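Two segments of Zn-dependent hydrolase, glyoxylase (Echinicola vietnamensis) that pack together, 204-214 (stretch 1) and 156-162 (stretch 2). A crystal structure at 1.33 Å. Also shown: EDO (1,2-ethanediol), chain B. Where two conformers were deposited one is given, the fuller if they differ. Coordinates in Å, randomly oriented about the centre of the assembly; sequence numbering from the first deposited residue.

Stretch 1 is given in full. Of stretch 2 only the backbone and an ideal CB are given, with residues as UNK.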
ATOM      1  N   VAL A 204      -6.104   7.328 -17.062  1.00 15.62           N
ATOM      2  CA  VAL A 204      -5.919   8.759 -16.841  1.00 15.00           C
ATOM      3  C   VAL A 204      -5.259   8.995 -15.489  1.00 15.83           C
ATOM      4  O   VAL A 204      -4.319   9.784 -15.368  1.00 17.33           O
ATOM      5  CB  VAL A 204      -7.275   9.485 -16.943  1.00 16.94           C
ATOM      6  CG1 VAL A 204      -7.155  10.981 -16.623  1.00 17.48           C
ATOM      7  CG2 VAL A 204      -7.879   9.288 -18.330  1.00 19.08           C
ATOM      8  N   THR A 205      -5.781   8.346 -14.444  1.00 14.05           N
ATOM      9  CA  THR A 205      -5.183   8.425 -13.115  1.00 13.47           C
ATOM     10  C   THR A 205      -3.732   7.980 -13.120  1.00 12.61           C
ATOM     11  O   THR A 205      -2.866   8.653 -12.551  1.00 14.40           O
ATOM     12  CB  THR A 205      -6.018   7.548 -12.193  1.00 14.63           C
ATOM     13  OG1 THR A 205      -7.351   8.077 -12.181  1.00 15.46           O
ATOM     14  CG2 THR A 205      -5.423   7.497 -10.790  1.00 15.32           C
ATOM     15  N   VAL A 206      -3.444   6.847 -13.774  1.00 13.31           N
ATOM     16  CA  VAL A 206      -2.070   6.359 -13.766  1.00 14.16           C
ATOM     17  C   VAL A 206      -1.141   7.303 -14.520  1.00 14.27           C
ATOM     18  O   VAL A 206       0.012   7.495 -14.126  1.00 14.58           O
ATOM     19  CB  VAL A 206      -1.985   4.898 -14.231  1.00 13.69           C
ATOM     20  CG1 VAL A 206      -0.533   4.453 -14.328  1.00 15.91           C
ATOM     21  CG2 VAL A 206      -2.753   4.049 -13.219  1.00 16.72           C
ATOM     22  N   ASN A 207      -1.591   7.883 -15.626  1.00 13.98           N
ATOM     23  CA  ASN A 207      -0.721   8.812 -16.308  1.00 14.21           C
ATOM     24  C   ASN A 207      -0.434  10.031 -15.433  1.00 14.96           C
ATOM     25  O   ASN A 207       0.678  10.592 -15.498  1.00 15.02           O
ATOM     26  CB  ASN A 207      -1.317   9.260 -17.640  1.00 17.27           C
ATOM     27  CG  ASN A 207      -0.295   9.999 -18.502  1.00 20.93           C
ATOM     28  OD1 ASN A 207      -0.207  11.222 -18.478  1.00 22.51           O
ATOM     29  ND2 ASN A 207       0.545   9.244 -19.194  1.00 23.55           N
ATOM     30  N   LYS A 208      -1.412  10.458 -14.612  1.00 15.49           N
ATOM     31  CA  LYS A 208      -1.146  11.585 -13.723  1.00 15.21           C
ATOM     32  C   LYS A 208      -0.024  11.221 -12.762  1.00 13.82           C
ATOM     33  O   LYS A 208       0.849  12.042 -12.449  1.00 15.49           O
ATOM     34  CB  LYS A 208      -2.356  12.043 -12.937  1.00 15.88           C
ATOM     35  CG  LYS A 208      -3.400  12.655 -13.814  1.00 18.23           C
ATOM     36  CD  LYS A 208      -4.670  12.872 -13.076  1.00 23.26           C
ATOM     37  CE  LYS A 208      -4.448  13.770 -11.936  0.80 30.14           C
ATOM     38  NZ  LYS A 208      -5.615  13.775 -10.975  0.80 34.37           N
ATOM     39  N   ILE A 209      -0.020   9.959 -12.291  1.00 13.62           N
ATOM     40  CA  ILE A 209       1.017   9.471 -11.371  1.00 13.44           C
ATOM     41  C   ILE A 209       2.379   9.457 -12.053  1.00 13.87           C
ATOM     42  O   ILE A 209       3.374   9.937 -11.506  1.00 15.37           O
ATOM     43  CB  ILE A 209       0.648   8.067 -10.844  1.00 15.57           C
ATOM     44  CG1 ILE A 209      -0.617   8.171  -9.963  1.00 15.45           C
ATOM     45  CG2 ILE A 209       1.788   7.451 -10.017  1.00 16.72           C
ATOM     46  CD1 ILE A 209      -1.258   6.862  -9.642  1.00 17.73           C
ATOM     47  N   SER A 210       2.442   8.888 -13.254  0.50 13.27           N
ATOM     48  CA  SER A 210       3.707   8.865 -13.976  0.50 14.39           C
ATOM     49  C   SER A 210       4.224  10.279 -14.193  0.50 15.26           C
ATOM     50  O   SER A 210       5.415  10.559 -13.998  0.50 15.94           O
ATOM     51  CB  SER A 210       3.494   8.176 -15.319  0.50 16.48           C
ATOM     52  OG  SER A 210       3.030   6.854 -15.119  0.50 17.77           O
ATOM     53  N   THR A 211       3.335  11.181 -14.594  1.00 14.82           N
ATOM     54  CA  THR A 211       3.739  12.563 -14.851  1.00 15.40           C
ATOM     55  C   THR A 211       4.202  13.271 -13.579  1.00 15.62           C
ATOM     56  O   THR A 211       5.056  14.169 -13.632  1.00 17.64           O
ATOM     57  CB  THR A 211       2.559  13.295 -15.487  1.00 17.01           C
ATOM     58  OG1 THR A 211       2.196  12.642 -16.704  1.00 19.41           O
ATOM     59  CG2 THR A 211       2.873  14.708 -15.814  1.00 17.29           C
ATOM     60  N   ALA A 212       3.614  12.927 -12.436  1.00 14.46           N
ATOM     61  CA  ALA A 212       3.977  13.563 -11.173  1.00 14.77           C
ATOM     62  C   ALA A 212       5.315  13.060 -10.638  1.00 14.59           C
ATOM     63  O   ALA A 212       6.034  13.817  -9.977  1.00 15.97           O
ATOM     64  CB  ALA A 212       2.910  13.277 -10.107  1.00 14.59           C
ATOM     65  N   TYR A 213       5.632  11.782 -10.864  1.00 14.58           N
ATOM     66  CA  TYR A 213       6.810  11.135 -10.274  1.00 14.56           C
ATOM     67  C   TYR A 213       7.688  10.519 -11.361  1.00 15.42           C
ATOM     68  O   TYR A 213       7.912   9.312 -11.399  1.00 16.91           O
ATOM     69  CB  TYR A 213       6.375  10.076  -9.264  1.00 15.39           C
ATOM     70  CG  TYR A 213       5.360  10.543  -8.248  1.00 15.10           C
ATOM     71  CD1 TYR A 213       5.621  11.603  -7.396  1.00 14.99           C
ATOM     72  CD2 TYR A 213       4.144   9.915  -8.145  1.00 16.12           C
ATOM     73  CE1 TYR A 213       4.701  12.026  -6.455  1.00 15.80           C
ATOM     74  CE2 TYR A 213       3.209  10.321  -7.213  1.00 16.17           C
ATOM     75  CZ  TYR A 213       3.484  11.385  -6.371  1.00 15.47           C
ATOM     76  OH  TYR A 213       2.537  11.757  -5.442  1.00 17.13           O
ATOM     77  N   PRO A 214       8.247  11.342 -12.240  1.00 15.11           N
ATOM     78  CA  PRO A 214       9.055  10.806 -13.338  1.00 15.65           C
ATOM     79  C   PRO A 214      10.365  10.187 -12.908  1.00 16.99           C
ATOM     80  O   PRO A 214      10.963   9.434 -13.691  1.00 21.38           O
ATOM     81  CB  PRO A 214       9.301  12.031 -14.227  1.00 16.42           C
ATOM     82  CG  PRO A 214       9.177  13.199 -13.254  1.00 15.49           C
ATOM     83  CD  PRO A 214       8.070  12.792 -12.314  1.00 15.05           C
ATOM     84  N   UNK A 156       0.719  10.741   0.978  1.00 13.99           N
ATOM     85  CA  UNK A 156      -0.402   9.962   0.491  1.00 13.62           C
ATOM     86  C   UNK A 156      -1.187  10.886  -0.417  1.00 14.85           C
ATOM     87  O   UNK A 156      -1.412  12.046  -0.055  1.00 16.89           O
ATOM     88  CB  UNK A 156      -1.261   9.408   1.629  1.00 13.62           C
ATOM     89  N   UNK A 157      -1.529  10.412  -1.616  1.00 13.69           N
ATOM     90  CA  UNK A 157      -2.061  11.318  -2.626  1.00 13.83           C
ATOM     91  C   UNK A 157      -3.135  10.638  -3.444  1.00 14.07           C
ATOM     92  O   UNK A 157      -2.956   9.497  -3.860  1.00 14.11           O
ATOM     93  CB  UNK A 157      -0.944  11.825  -3.541  1.00 13.83           C
ATOM     94  N   UNK A 158      -4.248  11.353  -3.643  1.00 14.31           N
ATOM     95  CA  UNK A 158      -5.321  10.921  -4.528  1.00 15.26           C
ATOM     96  C   UNK A 158      -5.132  11.534  -5.912  1.00 14.94           C
ATOM     97  O   UNK A 158      -5.079  12.763  -6.056  1.00 15.98           O
ATOM     98  CB  UNK A 158      -6.686  11.304  -3.952  1.00 15.26           C
ATOM     99  N   UNK A 159      -5.072  10.678  -6.917  1.00 15.33           N
ATOM    100  CA  UNK A 159      -4.937  11.093  -8.301  1.00 14.51           C
ATOM    101  C   UNK A 159      -6.144  10.735  -9.150  1.00 15.74           C
ATOM    102  O   UNK A 159      -6.129  11.022 -10.358  1.00 16.45           O
ATOM    103  CB  UNK A 159      -3.680  10.465  -8.908  1.00 14.51           C
ATOM    104  N   UNK A 160      -7.182  10.145  -8.566  1.00 14.17           N
ATOM    105  CA  UNK A 160      -8.367   9.767  -9.302  1.00 13.72           C
ATOM    106  C   UNK A 160      -8.683   8.291  -9.182  1.00 13.70           C
ATOM    107  O   UNK A 160      -7.999   7.522  -8.509  1.00 14.44           O
ATOM    108  CB  UNK A 160      -8.205  10.143 -10.776  1.00 13.72           C
ATOM    109  N   UNK A 161      -9.765   7.915  -9.840  1.00 14.24           N
ATOM    110  CA  UNK A 161     -10.309   6.566  -9.719  1.00 14.05           C
ATOM    111  C   UNK A 161      -9.532   5.555 -10.578  1.00 14.25           C
ATOM    112  O   UNK A 161      -8.871   5.887 -11.557  1.00 14.02           O
ATOM    113  CB  UNK A 161     -11.786   6.564 -10.118  1.00 14.05           C
ATOM    114  N   UNK A 162      -9.636   4.282 -10.194  1.00 14.39           N
ATOM    115  CA  UNK A 162      -9.036   3.221 -10.968  1.00 14.58           C
ATOM    116  C   UNK A 162      -9.514   1.871 -10.494  1.00 14.27           C
ATOM    117  O   UNK A 162     -10.630   1.442 -10.786  1.00 16.05           O
ATOM    118  CB  UNK A 162      -7.510   3.300 -10.895  1.00 14.58           C
TER
HETATM  119  C1  EDO B1201     -15.907   3.145  -9.480  1.00 20.33           C
HETATM  120  O1  EDO B1201     -16.347   4.248 -10.269  1.00 20.33           O
HETATM  121  C2  EDO B1201     -16.996   2.111  -9.364  1.00 22.55           C
HETATM  122  O2  EDO B1201     -18.189   2.775  -8.944  1.00 26.71           O

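Position 156 lies in a strand (phi/psi -117/131) and its CA-to-CB bond points away from stretch 1, with nothing of that stretch within 5.5 Å of the ideal CB. The helix therefore sets no preference, and many side chains would do. The deposited residue is Val156, in the t rotamer.

At position 157, still in the strand, CA-to-CB points toward stretch 1, but the ideal CB meets only the hydroxyl of a tyrosine, 4.0 Å from Tyr213 OH. Polar, aromatic or aliphatic residues would all be compatible. It is His157, chi1 -162° (t); CB lies 4.0 Å from Tyr213 OH, and the ring atoms CG and ND1 are about as close to that atom (4.1 Å each).

Position 158 points away, with nothing of stretch 1 within 5.5 Å of its ideal CB, so stretch 1 leaves the choice open. Tyr158 occupies it, and although the end of its side chain comes nearer, it stays 6.6 Å or more from stretch 1.

At position 159 CA-to-CB points toward the helix, and the ideal CB lies 3.9 Å from Thr205 CG2 and 4.0 Å from Ile209 CG1. Further along, Ala212 contributes a small methyl and Tyr213 a ring. This largely apolar site, with the Lys208 ammonium (NZ 4.4 Å from the ideal CB) at one side and the Tyr213 hydroxyl at the end, suits leucine, methionine or an aromatic residue. It is Phe159, chi1 -76° (m), covered over 157 Å² by stretch 1. Ile209 CG1 sits over one ring face, 3.9 Å from the centroid and 29° off the normal, a CH-pi contact. Ala212 CB reaches Phe159 CZ at 3.9 Å, and Tyr213 OH lies near the ring plane at the edge, 3.4 Å from CZ of Phe159. The two aromatic planes are at 86°, an oblique pair. Lys208 NZ donates a hydrogen bond to Phe159 O (2.9 Å).

Position 160 has phi/psi 123/180, where a CB would jam against the preceding carbonyl O; that alone calls for glycine. The helix adds a second objection, since the ideal CB would lie 2.6 Å from Thr205 OG1, a clash. Gly160 lets the two stretches approach to 5.1 Å between Gly160 CA and Thr205 CA.

Position 161 directs CA-to-CB away, its ideal CB 5.1 Å from Thr205 OG1, so many side chains would fit, polar or charged ones included. What the helix engages is the carbonyl: Thr205 OG1 donates to Glu161 O at 2.7 Å. Glu161 OE1 accepts a 2.8 Å hydrogen bond from EDO O1.

Position 162, at phi/psi -169/-102, has unusual angles that favour glycine. Gly162 is found.

Stretch 2, residues 156-162: VHYFGEG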
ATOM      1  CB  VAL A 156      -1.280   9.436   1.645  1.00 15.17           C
ATOM      2  CG1 VAL A 156      -2.117   8.275   1.128  1.00 14.40           C
ATOM      3  CG2 VAL A 156      -0.450   9.047   2.853  1.00 16.79           C
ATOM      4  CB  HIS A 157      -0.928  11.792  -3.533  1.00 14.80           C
ATOM      5  CG  HIS A 157      -1.224  13.019  -4.332  1.00 17.06           C
ATOM      6  ND1 HIS A 157      -0.486  14.170  -4.195  1.00 22.38           N
ATOM      7  CD2 HIS A 157      -2.130  13.263  -5.307  1.00 19.50           C
ATOM      8  CE1 HIS A 157      -0.923  15.075  -5.053  1.00 22.23           C
ATOM      9  NE2 HIS A 157      -1.928  14.558  -5.728  1.00 19.31           N
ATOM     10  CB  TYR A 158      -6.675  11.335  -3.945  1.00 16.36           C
ATOM     11  CG  TYR A 158      -7.842  10.863  -4.743  1.00 15.43           C
ATOM     12  CD1 TYR A 158      -8.166   9.500  -4.805  1.00 15.16           C
ATOM     13  CD2 TYR A 158      -8.638  11.770  -5.446  1.00 15.63           C
ATOM     14  CE1 TYR A 158      -9.231   9.053  -5.538  1.00 15.55           C
ATOM     15  CE2 TYR A 158      -9.724  11.329  -6.188  1.00 15.01           C
ATOM     16  CZ  TYR A 158     -10.013   9.976  -6.220  1.00 14.85           C
ATOM     17  OH  TYR A 158     -11.076   9.551  -6.945  1.00 16.84           O
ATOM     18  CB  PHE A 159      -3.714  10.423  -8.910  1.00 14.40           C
ATOM     19  CG  PHE A 159      -2.416  11.033  -8.492  1.00 15.33           C
ATOM     20  CD1 PHE A 159      -1.944  12.176  -9.098  1.00 16.19           C
ATOM     21  CD2 PHE A 159      -1.657  10.453  -7.486  1.00 14.74           C
ATOM     22  CE1 PHE A 159      -0.735  12.726  -8.734  1.00 16.66           C
ATOM     23  CE2 PHE A 159      -0.419  10.994  -7.137  1.00 15.49           C
ATOM     24  CZ  PHE A 159       0.021  12.139  -7.738  1.00 16.07           C
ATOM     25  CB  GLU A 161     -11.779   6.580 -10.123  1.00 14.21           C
ATOM     26  CG  GLU A 161     -12.616   7.602  -9.372  1.00 14.25           C
ATOM     27  CD  GLU A 161     -14.114   7.323  -9.427  1.00 15.29           C
ATOM     28  OE1 GLU A 161     -14.539   6.322 -10.077  1.00 15.81           O
ATOM     29  OE2 GLU A 161     -14.870   8.099  -8.794  1.00 15.45           O
TER
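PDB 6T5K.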